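Local structure of DNA polymerase III beta subunit (2AVT) at residues Leu325-Asn330 against Ile348-Pro353; Val264-Gln269 against Leu315-Gln320; Asn283-Gly288 against Val303-Val308; Ser186-Thr191 against Glu364-Ile369. The protein probably assembles as a ring-shaped dimer around duplex DNA and tethers the replicative polymerase to its template during chromosome replication. One frame throughout, in Å; residues are numbered along the deposited sequence.

Overall arrangement
Contacts 1, 2 and 3 lie within the C-terminal domain, whereas contact 4 joins that domain to the central one. Along the chain, contact 4 encloses the other three; contact 3 is nested inside contact 2, and contact 1 follows. Contacts 2 and 4 belong to one antiparallel sheet that runs from the central into the C-terminal domain, their centres about 20 Å apart; contact 1 links this sheet to the smaller one containing strands 298-305 and 325-329. Contacts 1 and 2 touch, with centres about 15 Å apart. Contact 3, its centre about 34 Å from that of contact 4, lies beside the second subunit, so the set spans the domain from interdomain seam to subunit boundary.

Contact 1 of 4, residues Leu325-Asn330 against Ile348-Pro353; sequences LTISFN and IHFLSP
Leu325 pushes its forked end into a hollow that Phe350 and Pro353 form where the chain turns away from strand 345-350. The contact joins the two antiparallel sheets of the C-terminal domain: strand 325-329 is outermost in the smaller sheet, and strand 345-350 belongs to the larger one that continues into the central domain. CG of Leu325 stands anti to the backbone N (chi1 -180°), and beyond it the two methyls part, one to each wall of the hollow. CD2 lies 3.5 Å from Phe350 CB, beside the carbonyl oxygen of Leu351. The other methyl, CD1, meets the proline ring at Pro353 CG at 3.5 Å, closer than usual van der Waals contact.

Ile327 supplies a second bump from the same face of its strand. Its branch methyl CG2 approaches the Phe350 ring obliquely, 3.8 Å from CE2, while CG1 and CD1 run beside the carbonyl of Pro353, with CG1 3.6 Å from Pro353 O. The Phe350 ring thus receives a methyl from each of the two residues, and it also meets the ring of Phe357 in the adjoining strand. Thr326 takes part through its backbone, its carbonyl oxygen lying 3.7 Å from Pro353 CB. No direct hydrogen bond crosses between the segments. Instead, a single water joins the backbones, donating to Pro353 O at 2.6 Å and accepting from Ser328 N at 3.1 Å.

Contact 2 of 4, residues Val264-Gln269 against Leu315-Gln320; sequences VVFNTQ and LDIVSQ
Val265 meets both Val318 and Ser319 through its backbone, a classic beta bulge in the antiparallel pairing that adds strand 319-322 to the border of the large sheet. Among the hydrogen bonds, Val265 N donates to Ser319 O at 2.8 Å. In return Val265 O takes Val318 N at a modelled 2.5 Å, a doubtfully short distance, and receives a weak second bond from Ser319 N at 3.4 Å. A CA-H...O contact from Val264 CA to Ser319 O supplements them.

The side-chain contacts divide between two faces. Beside the bulge, Val265 CG1 packs on Val318 CB at 3.6 Å, and its CG2 meets the hydroxyl oxygen of Ser319. On the other face Val264 and Ile317 cross at about a right angle, and Phe266 CE2 lies 3.9 Å from Ile317 CG2. Asp316 O lies near the plane of the same ring at its edge, 3.6 Å from Phe266 CD2.

The grip is therefore made by peptide groups around Val265, with mainly apolar side chains packed beside it. Beyond it the pairing lapses: Asn267 N, 3.8 Å from Val318 CG2, is buried without a hydrogen-bond partner in the model, a probable small energetic cost.

Contact 3 of 4, residues Asn283-Gly288 against Val303-Val308; sequences NATQNG and VNSPEV
Ala284 and Val308 make the tight part of this small surface contact, methyl against methyl: Ala284 CB lies 3.5 Å from Val308 CG2. That methyl stands between the backbone N and the carbonyl carbon of its own residue, the crowded position, and from there it projects at the alanine. The second branch, CG1, is farther away at 4.2 Å from Ala284 CB, so Val308 leans on the alanine mainly through one methyl. The two segments bury only 138 Å² in all.

Around this point the packing becomes loose. Ser305 OG is 4.1 Å from Ala284 CB and 4.0 Å from Thr285 OG1, and no hydrogen bond joins the two hydroxyls. The serine oxygen is held instead by a hydrogen bond with the carbonyl oxygen of Ile281, near the end of helix 268-282. Thr285 OG1 also comes within 4.4 Å of Pro306 CD, a marginal touch. On the solvent side the chain makes a type II beta turn from Thr285 to Gly288, with Asn287 in the left-handed conformation (phi 62°) and a weak closing bond from Gly288 N to Thr285 O. The turn carries the exposed Gln286 and Asn287 away from segment 303-308.

The contact therefore joins two connections at one end of the C-terminal domain. One leads from helix 268-282 into strand 290-295, and the other from strand 298-305 into strand 309-314. Val308, where the second connection ends, also packs on Phe81 of the second subunit and makes backbone hydrogen bonds to that chain, which places the contact beside the dimer boundary.

Contact 4 of 4, residues Ser186-Thr191 against Glu364-Ile369; sequences SQRLIT and EEESFI
Gln187 and Ile369 form a hydrogen-bonded antiparallel pair, Gln187 N donating to Ile369 O at 2.8 Å and Ile369 N to Gln187 O at 3.0 Å. These bonds join strand 184-191 of the central domain to strand 367-372 of the C-terminal domain, making one sheet across the interdomain seam. Farther along the pairing is looser, with Leu189 N donating to Ser367 O at 3.2 Å, where Ser367 is the centre of an inverse gamma turn.

Arg188 and Phe368 form the non-hydrogen-bonded pair between them. The arginine chain bends at chi2 (67°), and its guanidinium lies flat against the Glu366 carboxylate, the planes only 5° apart. Glu366 OE1 sits over the centre of the group, 3.6 Å from Arg188 CZ. This is a long salt bridge resting on charge, with no N-H aimed at the oxygen. Ile190 CD1 lies above the opposite face, toward its rim. A water bridges the two segments directly, accepting from Arg188 NE at 2.9 Å and from Ser367 N at 3.2 Å. The edge of the Phe368 ring meets oxygen in its plane, CE1 approaching Ser186 OG at 3.0 Å and CD1 approaching Gln187 O at 3.4 Å.

An outer shell positions these groups. From helix 139-149, Glu148 forms a salt bridge with Arg188 NH1 through its carboxylate and a hydrogen bond with Ser186 OG through its backbone oxygen.

Arg188 thus serves two acids, one from each domain. The carboxylates of Glu148 and Glu366 come close to each other, and the arginine's positive charge probably offsets their repulsion across the seam.

Contact 1 of 4, residues Leu325-Asn330 against Ile348-Pro353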
loop_
_atom_site.group_PDB
_atom_site.type_symbol
_atom_site.label_atom_id
_atom_site.label_comp_id
_atom_site.label_asym_id
_atom_site.label_seq_id
_atom_site.Cartn_x
_atom_site.Cartn_y
_atom_site.Cartn_z
ATOM N N LEU A 325 7.141 -28.322 31.469
ATOM C CA LEU A 325 5.999 -28.523 30.589
ATOM C C LEU A 325 6.352 -28.364 29.117
ATOM O O LEU A 325 7.240 -27.594 28.750
ATOM C CB LEU A 325 4.882 -27.535 30.946
ATOM C CG LEU A 325 3.600 -27.622 30.115
ATOM C CD1 LEU A 325 2.910 -28.951 30.379
ATOM C CD2 LEU A 325 2.675 -26.473 30.465
ATOM N N THR A 326 5.647 -29.111 28.280
ATOM C CA THR A 326 5.828 -29.052 26.841
ATOM C C THR A 326 4.437 -28.785 26.308
ATOM O O THR A 326 3.515 -29.547 26.586
ATOM C CB THR A 326 6.320 -30.386 26.270
ATOM O OG1 THR A 326 7.633 -30.669 26.769
ATOM C CG2 THR A 326 6.350 -30.328 24.743
ATOM N N ILE A 327 4.268 -27.695 25.568
ATOM C CA ILE A 327 2.950 -27.388 25.031
ATOM C C ILE A 327 3.014 -26.916 23.573
ATOM O O ILE A 327 3.985 -26.287 23.146
ATOM C CB ILE A 327 2.217 -26.345 25.930
ATOM C CG1 ILE A 327 0.757 -26.212 25.494
ATOM C CG2 ILE A 327 2.929 -25.013 25.876
ATOM C CD1 ILE A 327 -0.124 -25.485 26.494
ATOM N N SER A 328 1.979 -27.256 22.813
ATOM C CA SER A 328 1.903 -26.899 21.399
ATOM C C SER A 328 0.669 -26.056 21.122
ATOM O O SER A 328 -0.428 -26.377 21.575
ATOM C CB SER A 328 1.857 -28.166 20.537
ATOM O OG SER A 328 3.092 -28.859 20.576
ATOM N N PHE A 329 0.848 -24.996 20.345
ATOM C CA PHE A 329 -0.250 -24.097 20.033
ATOM C C PHE A 329 0.011 -23.372 18.709
ATOM O O PHE A 329 1.141 -23.324 18.228
ATOM C CB PHE A 329 -0.374 -23.077 21.164
ATOM C CG PHE A 329 0.915 -22.351 21.458
ATOM C CD1 PHE A 329 1.249 -21.193 20.774
ATOM C CD2 PHE A 329 1.809 -22.849 22.389
ATOM C CE1 PHE A 329 2.456 -20.545 21.011
ATOM C CE2 PHE A 329 3.015 -22.207 22.628
ATOM C CZ PHE A 329 3.336 -21.052 21.936
ATOM N N ASN A 330 -1.035 -22.808 18.119
ATOM C CA ASN A 330 -0.875 -22.073 16.872
ATOM C C ASN A 330 -0.224 -20.726 17.186
ATOM O O ASN A 330 -0.841 -19.863 17.796
ATOM C CB ASN A 330 -2.236 -21.861 16.210
ATOM C CG ASN A 330 -2.146 -21.014 14.955
ATOM O OD1 ASN A 330 -1.909 -19.810 15.025
ATOM N ND2 ASN A 330 -2.322 -21.645 13.796
ATOM N N ILE A 348 3.021 -15.424 31.635
ATOM C CA ILE A 348 2.249 -16.522 31.076
ATOM C C ILE A 348 2.034 -17.634 32.096
ATOM O O ILE A 348 2.982 -18.102 32.729
ATOM C CB ILE A 348 2.941 -17.106 29.819
ATOM C CG1 ILE A 348 3.266 -15.977 28.834
ATOM C CG2 ILE A 348 2.029 -18.128 29.153
ATOM C CD1 ILE A 348 3.787 -16.456 27.485
ATOM N N HIS A 349 0.780 -18.048 32.247
ATOM C CA HIS A 349 0.409 -19.099 33.187
ATOM C C HIS A 349 -0.120 -20.333 32.473
ATOM O O HIS A 349 -1.126 -20.260 31.761
ATOM C CB HIS A 349 -0.667 -18.593 34.151
ATOM C CG HIS A 349 -0.178 -17.552 35.109
ATOM N ND1 HIS A 349 -1.017 -16.888 35.977
ATOM C CD2 HIS A 349 1.066 -17.075 35.349
ATOM C CE1 HIS A 349 -0.312 -16.045 36.709
ATOM N NE2 HIS A 349 0.955 -16.140 36.350
ATOM N N PHE A 350 0.547 -21.466 32.679
ATOM C CA PHE A 350 0.139 -22.723 32.048
ATOM C C PHE A 350 -0.388 -23.759 33.038
ATOM O O PHE A 350 0.021 -23.801 34.199
ATOM C CB PHE A 350 1.309 -23.406 31.327
ATOM C CG PHE A 350 2.030 -22.547 30.329
ATOM C CD1 PHE A 350 3.063 -21.709 30.725
ATOM C CD2 PHE A 350 1.734 -22.645 28.975
ATOM C CE1 PHE A 350 3.791 -20.990 29.790
ATOM C CE2 PHE A 350 2.459 -21.928 28.037
ATOM C CZ PHE A 350 3.490 -21.102 28.446
ATOM N N LEU A 351 -1.290 -24.604 32.547
ATOM C CA LEU A 351 -1.829 -25.711 33.321
ATOM C C LEU A 351 -1.250 -26.957 32.657
ATOM O O LEU A 351 -0.040 -27.194 32.732
ATOM C CB LEU A 351 -3.356 -25.753 33.264
ATOM C CG LEU A 351 -4.054 -24.969 34.377
ATOM C CD1 LEU A 351 -5.550 -25.254 34.362
ATOM C CD2 LEU A 351 -3.457 -25.382 35.717
ATOM N N SER A 352 -2.100 -27.735 31.989
ATOM C CA SER A 352 -1.655 -28.958 31.316
ATOM C C SER A 352 -1.447 -28.719 29.821
ATOM O O SER A 352 -1.887 -27.709 29.272
ATOM C CB SER A 352 -2.687 -30.076 31.499
ATOM O OG SER A 352 -3.679 -30.027 30.484
ATOM N N PRO A 353 -0.774 -29.659 29.140
ATOM C CA PRO A 353 -0.517 -29.539 27.703
ATOM C C PRO A 353 -1.783 -29.312 26.881
ATOM O O PRO A 353 -1.725 -28.738 25.799
ATOM C CB PRO A 353 0.159 -30.866 27.364
ATOM C CG PRO A 353 0.903 -31.186 28.625
ATOM C CD PRO A 353 -0.119 -30.859 29.690
HETATM O O HOH W 1 -0.239 -29.246 23.719
#

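Contact 2 of 4, residues Val264-Gln269 against Leu315-Gln320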
loop_
_atom_site.group_PDB
_atom_site.type_symbol
_atom_site.label_atom_id
_atom_site.label_comp_id
_atom_site.label_asym_id
_atom_site.label_seq_id
_atom_site.Cartn_x
_atom_site.Cartn_y
_atom_site.Cartn_z
ATOM N N VAL A 264 5.826 -18.215 33.561
ATOM C CA VAL A 264 7.059 -17.723 32.967
ATOM C C VAL A 264 6.846 -16.270 32.579
ATOM O O VAL A 264 5.764 -15.889 32.139
ATOM C CB VAL A 264 7.450 -18.508 31.701
ATOM C CG1 VAL A 264 8.838 -18.067 31.235
ATOM C CG2 VAL A 264 7.421 -20.002 31.976
ATOM N N VAL A 265 7.878 -15.456 32.757
ATOM C CA VAL A 265 7.798 -14.045 32.411
ATOM C C VAL A 265 8.816 -13.780 31.314
ATOM O O VAL A 265 10.002 -14.063 31.482
ATOM C CB VAL A 265 8.112 -13.136 33.628
ATOM C CG1 VAL A 265 7.995 -11.676 33.228
ATOM C CG2 VAL A 265 7.152 -13.445 34.773
ATOM N N PHE A 266 8.346 -13.251 30.186
ATOM C CA PHE A 266 9.230 -12.955 29.062
ATOM C C PHE A 266 9.188 -11.484 28.703
ATOM O O PHE A 266 8.276 -10.754 29.087
ATOM C CB PHE A 266 8.805 -13.689 27.781
ATOM C CG PHE A 266 8.632 -15.172 27.921
ATOM C CD1 PHE A 266 7.452 -15.707 28.406
ATOM C CD2 PHE A 266 9.610 -16.035 27.460
ATOM C CE1 PHE A 266 7.249 -17.072 28.418
ATOM C CE2 PHE A 266 9.412 -17.395 27.471
ATOM C CZ PHE A 266 8.230 -17.914 27.947
ATOM N N ASN A 267 10.182 -11.061 27.939
ATOM C CA ASN A 267 10.222 -9.701 27.440
ATOM C C ASN A 267 9.182 -9.787 26.314
ATOM O O ASN A 267 9.321 -10.600 25.395
ATOM C CB ASN A 267 11.602 -9.396 26.867
ATOM C CG ASN A 267 11.656 -8.063 26.166
ATOM O OD1 ASN A 267 12.327 -7.139 26.620
ATOM N ND2 ASN A 267 10.944 -7.952 25.051
ATOM N N THR A 268 8.133 -8.977 26.398
ATOM C CA THR A 268 7.064 -9.001 25.405
ATOM C C THR A 268 7.527 -9.024 23.944
ATOM O O THR A 268 7.108 -9.887 23.166
ATOM C CB THR A 268 6.118 -7.806 25.602
ATOM O OG1 THR A 268 5.566 -7.854 26.920
ATOM C CG2 THR A 268 4.989 -7.843 24.590
ATOM N N GLN A 269 8.402 -8.089 23.586
ATOM C CA GLN A 269 8.896 -7.973 22.218
ATOM C C GLN A 269 9.772 -9.119 21.712
ATOM O O GLN A 269 9.560 -9.612 20.604
ATOM C CB GLN A 269 9.651 -6.655 22.047
ATOM C CG GLN A 269 10.035 -6.352 20.600
ATOM C CD GLN A 269 10.706 -5.001 20.436
ATOM O OE1 GLN A 269 11.850 -4.803 20.845
ATOM N NE2 GLN A 269 9.986 -4.057 19.838
ATOM N N LEU A 315 14.681 -19.621 24.071
ATOM C CA LEU A 315 14.001 -18.385 24.441
ATOM C C LEU A 315 14.525 -17.773 25.740
ATOM O O LEU A 315 14.584 -18.435 26.773
ATOM C CB LEU A 315 12.496 -18.627 24.574
ATOM C CG LEU A 315 11.769 -19.046 23.296
ATOM C CD1 LEU A 315 10.285 -19.237 23.576
ATOM C CD2 LEU A 315 11.982 -17.990 22.234
ATOM N N ASP A 316 14.909 -16.501 25.673
ATOM C CA ASP A 316 15.403 -15.784 26.844
ATOM C C ASP A 316 14.190 -15.473 27.722
ATOM O O ASP A 316 13.122 -15.140 27.208
ATOM C CB ASP A 316 16.092 -14.486 26.408
ATOM C CG ASP A 316 16.707 -13.726 27.571
ATOM O OD1 ASP A 316 16.514 -14.139 28.736
ATOM O OD2 ASP A 316 17.385 -12.707 27.320
ATOM N N ILE A 317 14.342 -15.588 29.038
ATOM C CA ILE A 317 13.220 -15.311 29.929
ATOM C C ILE A 317 13.568 -14.347 31.059
ATOM O O ILE A 317 14.739 -14.064 31.318
ATOM C CB ILE A 317 12.672 -16.596 30.573
ATOM C CG1 ILE A 317 13.528 -16.975 31.780
ATOM C CG2 ILE A 317 12.680 -17.728 29.559
ATOM C CD1 ILE A 317 12.875 -17.995 32.680
ATOM N N VAL A 318 12.531 -13.855 31.731
ATOM C CA VAL A 318 12.699 -12.930 32.843
ATOM C C VAL A 318 12.721 -13.709 34.154
ATOM O O VAL A 318 13.565 -13.473 35.015
ATOM C CB VAL A 318 11.554 -11.899 32.877
ATOM C CG1 VAL A 318 11.773 -10.909 34.006
ATOM C CG2 VAL A 318 11.477 -11.176 31.550
ATOM N N SER A 319 11.791 -14.647 34.296
ATOM C CA SER A 319 11.710 -15.465 35.498
ATOM C C SER A 319 10.744 -16.617 35.261
ATOM O O SER A 319 9.838 -16.522 34.429
ATOM C CB SER A 319 11.224 -14.629 36.686
ATOM O OG SER A 319 9.847 -14.318 36.559
ATOM N N GLN A 320 10.937 -17.708 35.991
ATOM C CA GLN A 320 10.063 -18.859 35.841
ATOM C C GLN A 320 9.801 -19.504 37.194
ATOM O O GLN A 320 10.482 -19.212 38.179
ATOM C CB GLN A 320 10.687 -19.882 34.887
ATOM C CG GLN A 320 11.961 -20.534 35.400
ATOM C CD GLN A 320 12.614 -21.431 34.364
ATOM O OE1 GLN A 320 12.001 -22.377 33.870
ATOM N NE2 GLN A 320 13.863 -21.134 34.028
#

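Contact 3 of 4, residues Asn283-Gly288 against Val303-Val308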
loop_
_atom_site.group_PDB
_atom_site.type_symbol
_atom_site.label_atom_id
_atom_site.label_comp_id
_atom_site.label_asym_id
_atom_site.label_seq_id
_atom_site.Cartn_x
_atom_site.Cartn_y
_atom_site.Cartn_z
ATOM N N ASN A 283 3.616 -22.050 9.280
ATOM C CA ASN A 283 2.608 -21.595 8.333
ATOM C C ASN A 283 2.648 -22.426 7.050
ATOM O O ASN A 283 1.654 -22.511 6.323
ATOM C CB ASN A 283 2.819 -20.109 8.013
ATOM C CG ASN A 283 1.631 -19.493 7.306
ATOM O OD1 ASN A 283 0.494 -19.605 7.767
ATOM N ND2 ASN A 283 1.888 -18.834 6.187
ATOM N N ALA A 284 3.798 -23.041 6.784
ATOM C CA ALA A 284 3.959 -23.871 5.597
ATOM C C ALA A 284 2.957 -25.011 5.654
ATOM O O ALA A 284 2.295 -25.324 4.663
ATOM C CB ALA A 284 5.379 -24.422 5.527
ATOM N N THR A 285 2.845 -25.622 6.828
ATOM C CA THR A 285 1.927 -26.736 7.039
ATOM C C THR A 285 0.623 -26.269 7.674
ATOM O O THR A 285 0.623 -25.698 8.764
ATOM C CB THR A 285 2.554 -27.803 7.951
ATOM O OG1 THR A 285 3.666 -28.410 7.281
ATOM C CG2 THR A 285 1.525 -28.867 8.313
ATOM N N GLN A 286 -0.487 -26.512 6.987
ATOM C CA GLN A 286 -1.795 -26.122 7.496
ATOM C C GLN A 286 -1.915 -26.622 8.931
ATOM O O GLN A 286 -1.439 -27.712 9.255
ATOM C CB GLN A 286 -2.891 -26.739 6.626
ATOM C CG GLN A 286 -2.698 -26.473 5.143
ATOM C CD GLN A 286 -3.730 -27.168 4.284
ATOM O OE1 GLN A 286 -3.911 -28.383 4.374
ATOM N NE2 GLN A 286 -4.410 -26.401 3.436
ATOM N N ASN A 287 -2.542 -25.822 9.788
ATOM C CA ASN A 287 -2.704 -26.186 11.191
ATOM C C ASN A 287 -1.340 -26.341 11.858
ATOM O O ASN A 287 -1.224 -26.959 12.916
ATOM C CB ASN A 287 -3.487 -27.500 11.312
ATOM C CG ASN A 287 -4.963 -27.333 11.011
ATOM O OD1 ASN A 287 -5.341 -26.734 10.003
ATOM N ND2 ASN A 287 -5.809 -27.870 11.885
ATOM N N GLY A 288 -0.311 -25.782 11.231
ATOM C CA GLY A 288 1.029 -25.868 11.784
ATOM C C GLY A 288 1.076 -25.306 13.191
ATOM O O GLY A 288 0.335 -24.381 13.522
ATOM N N VAL A 303 9.758 -26.035 15.785
ATOM C CA VAL A 303 8.820 -26.205 14.688
ATOM C C VAL A 303 9.491 -27.139 13.700
ATOM O O VAL A 303 10.700 -27.053 13.479
ATOM C CB VAL A 303 8.510 -24.870 13.983
ATOM C CG1 VAL A 303 7.575 -25.110 12.807
ATOM C CG2 VAL A 303 7.874 -23.900 14.963
ATOM N N ASN A 304 8.720 -28.043 13.114
ATOM C CA ASN A 304 9.303 -28.964 12.154
ATOM C C ASN A 304 8.387 -29.195 10.969
ATOM O O ASN A 304 7.410 -29.937 11.065
ATOM C CB ASN A 304 9.617 -30.302 12.822
ATOM C CG ASN A 304 10.576 -31.141 12.004
ATOM O OD1 ASN A 304 10.366 -31.353 10.807
ATOM N ND2 ASN A 304 11.638 -31.624 12.642
ATOM N N SER A 305 8.701 -28.547 9.853
ATOM C CA SER A 305 7.912 -28.700 8.640
ATOM C C SER A 305 8.647 -29.655 7.709
ATOM O O SER A 305 9.724 -29.340 7.199
ATOM C CB SER A 305 7.708 -27.349 7.950
ATOM O OG SER A 305 6.869 -26.502 8.718
ATOM N N PRO A 306 8.076 -30.847 7.496
ATOM C CA PRO A 306 8.632 -31.894 6.637
ATOM C C PRO A 306 9.144 -31.427 5.270
ATOM O O PRO A 306 10.058 -32.032 4.711
ATOM C CB PRO A 306 7.475 -32.884 6.531
ATOM C CG PRO A 306 6.880 -32.807 7.905
ATOM C CD PRO A 306 6.837 -31.312 8.150
ATOM N N GLU A 307 8.571 -30.354 4.734
ATOM C CA GLU A 307 9.004 -29.851 3.431
ATOM C C GLU A 307 10.033 -28.724 3.470
ATOM O O GLU A 307 11.187 -28.912 3.075
ATOM C CB GLU A 307 7.801 -29.379 2.604
ATOM C CG GLU A 307 8.194 -28.639 1.318
ATOM C CD GLU A 307 7.001 -28.240 0.456
ATOM O OE1 GLU A 307 6.108 -27.520 0.958
ATOM O OE2 GLU A 307 6.957 -28.643 -0.729
ATOM N N VAL A 308 9.607 -27.557 3.946
ATOM C CA VAL A 308 10.463 -26.374 3.994
ATOM C C VAL A 308 11.614 -26.367 5.000
ATOM O O VAL A 308 12.730 -25.983 4.653
ATOM C CB VAL A 308 9.614 -25.089 4.206
ATOM C CG1 VAL A 308 8.684 -24.878 3.019
ATOM C CG2 VAL A 308 8.804 -25.196 5.487
#

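Contact 4 of 4, residues Ser186-Thr191 against Glu364-Ile369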
loop_
_atom_site.group_PDB
_atom_site.type_symbol
_atom_site.label_atom_id
_atom_site.label_comp_id
_atom_site.label_asym_id
_atom_site.label_seq_id
_atom_site.Cartn_x
_atom_site.Cartn_y
_atom_site.Cartn_z
ATOM N N SER A 186 -9.862 -12.762 24.692
ATOM C CA SER A 186 -9.268 -11.584 25.304
ATOM C C SER A 186 -10.329 -10.894 26.152
ATOM O O SER A 186 -11.459 -10.668 25.688
ATOM C CB SER A 186 -8.770 -10.623 24.229
ATOM O OG SER A 186 -8.030 -9.575 24.821
ATOM N N GLN A 187 -9.965 -10.564 27.391
ATOM C CA GLN A 187 -10.887 -9.918 28.330
ATOM C C GLN A 187 -10.302 -8.732 29.108
ATOM O O GLN A 187 -9.172 -8.775 29.597
ATOM C CB GLN A 187 -11.399 -10.944 29.335
ATOM C CG GLN A 187 -12.295 -10.364 30.417
ATOM C CD GLN A 187 -12.429 -11.296 31.608
ATOM O OE1 GLN A 187 -11.496 -11.454 32.406
ATOM N NE2 GLN A 187 -13.579 -11.929 31.723
ATOM N N ARG A 188 -11.108 -7.683 29.236
ATOM C CA ARG A 188 -10.706 -6.485 29.959
ATOM C C ARG A 188 -11.779 -6.153 30.994
ATOM O O ARG A 188 -12.949 -5.991 30.655
ATOM C CB ARG A 188 -10.535 -5.306 28.991
ATOM C CG ARG A 188 -10.061 -4.000 29.640
ATOM C CD ARG A 188 -8.625 -4.106 30.172
ATOM N NE ARG A 188 -8.215 -2.905 30.908
ATOM C CZ ARG A 188 -7.956 -1.727 30.347
ATOM N NH1 ARG A 188 -8.055 -1.571 29.034
ATOM N NH2 ARG A 188 -7.614 -0.693 31.105
ATOM N N LEU A 189 -11.374 -6.064 32.258
ATOM C CA LEU A 189 -12.305 -5.733 33.332
ATOM C C LEU A 189 -11.941 -4.371 33.891
ATOM O O LEU A 189 -10.770 -4.055 34.075
ATOM C CB LEU A 189 -12.234 -6.762 34.459
ATOM C CG LEU A 189 -12.471 -8.232 34.129
ATOM C CD1 LEU A 189 -12.490 -9.016 35.437
ATOM C CD2 LEU A 189 -13.786 -8.411 33.385
ATOM N N ILE A 190 -12.953 -3.565 34.155
ATOM C CA ILE A 190 -12.741 -2.238 34.698
ATOM C C ILE A 190 -13.866 -1.967 35.675
ATOM O O ILE A 190 -14.978 -2.461 35.491
ATOM C CB ILE A 190 -12.769 -1.172 33.573
ATOM C CG1 ILE A 190 -11.527 -1.314 32.692
ATOM C CG2 ILE A 190 -12.843 0.218 34.164
ATOM C CD1 ILE A 190 -11.470 -0.320 31.548
ATOM N N THR A 191 -13.568 -1.219 36.732
ATOM C CA THR A 191 -14.588 -0.852 37.710
ATOM C C THR A 191 -14.783 0.637 37.508
ATOM O O THR A 191 -13.830 1.408 37.616
ATOM C CB THR A 191 -14.139 -1.084 39.180
ATOM O OG1 THR A 191 -13.604 -2.404 39.331
ATOM C CG2 THR A 191 -15.334 -0.935 40.116
ATOM N N GLU A 364 1.287 -5.233 35.396
ATOM C CA GLU A 364 0.002 -5.303 36.084
ATOM C C GLU A 364 -0.640 -3.949 36.374
ATOM O O GLU A 364 -0.889 -3.603 37.526
ATOM C CB GLU A 364 0.141 -6.105 37.382
ATOM C CG GLU A 364 1.381 -5.782 38.185
ATOM C CD GLU A 364 1.687 -6.845 39.213
ATOM O OE1 GLU A 364 0.950 -6.933 40.214
ATOM O OE2 GLU A 364 2.662 -7.600 39.016
ATOM N N GLU A 365 -0.903 -3.182 35.322
ATOM C CA GLU A 365 -1.542 -1.880 35.471
ATOM C C GLU A 365 -2.979 -1.990 34.985
ATOM O O GLU A 365 -3.805 -1.102 35.212
ATOM C CB GLU A 365 -0.810 -0.822 34.657
ATOM C CG GLU A 365 0.602 -0.569 35.116
ATOM C CD GLU A 365 1.205 0.650 34.461
ATOM O OE1 GLU A 365 1.316 0.667 33.217
ATOM O OE2 GLU A 365 1.563 1.594 35.195
ATOM N N GLU A 366 -3.269 -3.095 34.313
ATOM C CA GLU A 366 -4.600 -3.344 33.791
ATOM C C GLU A 366 -5.044 -4.751 34.149
ATOM O O GLU A 366 -4.216 -5.634 34.352
ATOM C CB GLU A 366 -4.609 -3.217 32.267
ATOM C CG GLU A 366 -4.225 -1.851 31.712
ATOM C CD GLU A 366 -4.255 -1.830 30.191
ATOM O OE1 GLU A 366 -4.612 -2.869 29.596
ATOM O OE2 GLU A 366 -3.927 -0.784 29.591
ATOM N N SER A 367 -6.353 -4.947 34.243
ATOM C CA SER A 367 -6.909 -6.265 34.503
ATOM C C SER A 367 -7.185 -6.783 33.092
ATOM O O SER A 367 -8.329 -6.850 32.643
ATOM C CB SER A 367 -8.213 -6.165 35.290
ATOM O OG SER A 367 -8.837 -7.436 35.385
ATOM N N PHE A 368 -6.110 -7.115 32.390
ATOM C CA PHE A 368 -6.183 -7.594 31.018
ATOM C C PHE A 368 -5.714 -9.043 30.961
ATOM O O PHE A 368 -4.543 -9.338 31.164
ATOM C CB PHE A 368 -5.306 -6.694 30.138
ATOM C CG PHE A 368 -5.268 -7.084 28.688
ATOM C CD1 PHE A 368 -6.380 -7.623 28.062
ATOM C CD2 PHE A 368 -4.126 -6.852 27.933
ATOM C CE1 PHE A 368 -6.354 -7.922 26.704
ATOM C CE2 PHE A 368 -4.091 -7.149 26.579
ATOM C CZ PHE A 368 -5.209 -7.685 25.962
ATOM N N ILE A 369 -6.649 -9.939 30.685
ATOM C CA ILE A 369 -6.351 -11.358 30.603
ATOM C C ILE A 369 -6.682 -11.914 29.222
ATOM O O ILE A 369 -7.752 -11.637 28.677
ATOM C CB ILE A 369 -7.176 -12.150 31.626
ATOM C CG1 ILE A 369 -6.773 -11.749 33.051
ATOM C CG2 ILE A 369 -6.984 -13.643 31.389
ATOM C CD1 ILE A 369 -7.687 -12.317 34.130
HETATM O O HOH W 2 -9.567 -9.320 32.578
HETATM O O HOH W 3 -8.603 -2.742 33.813
#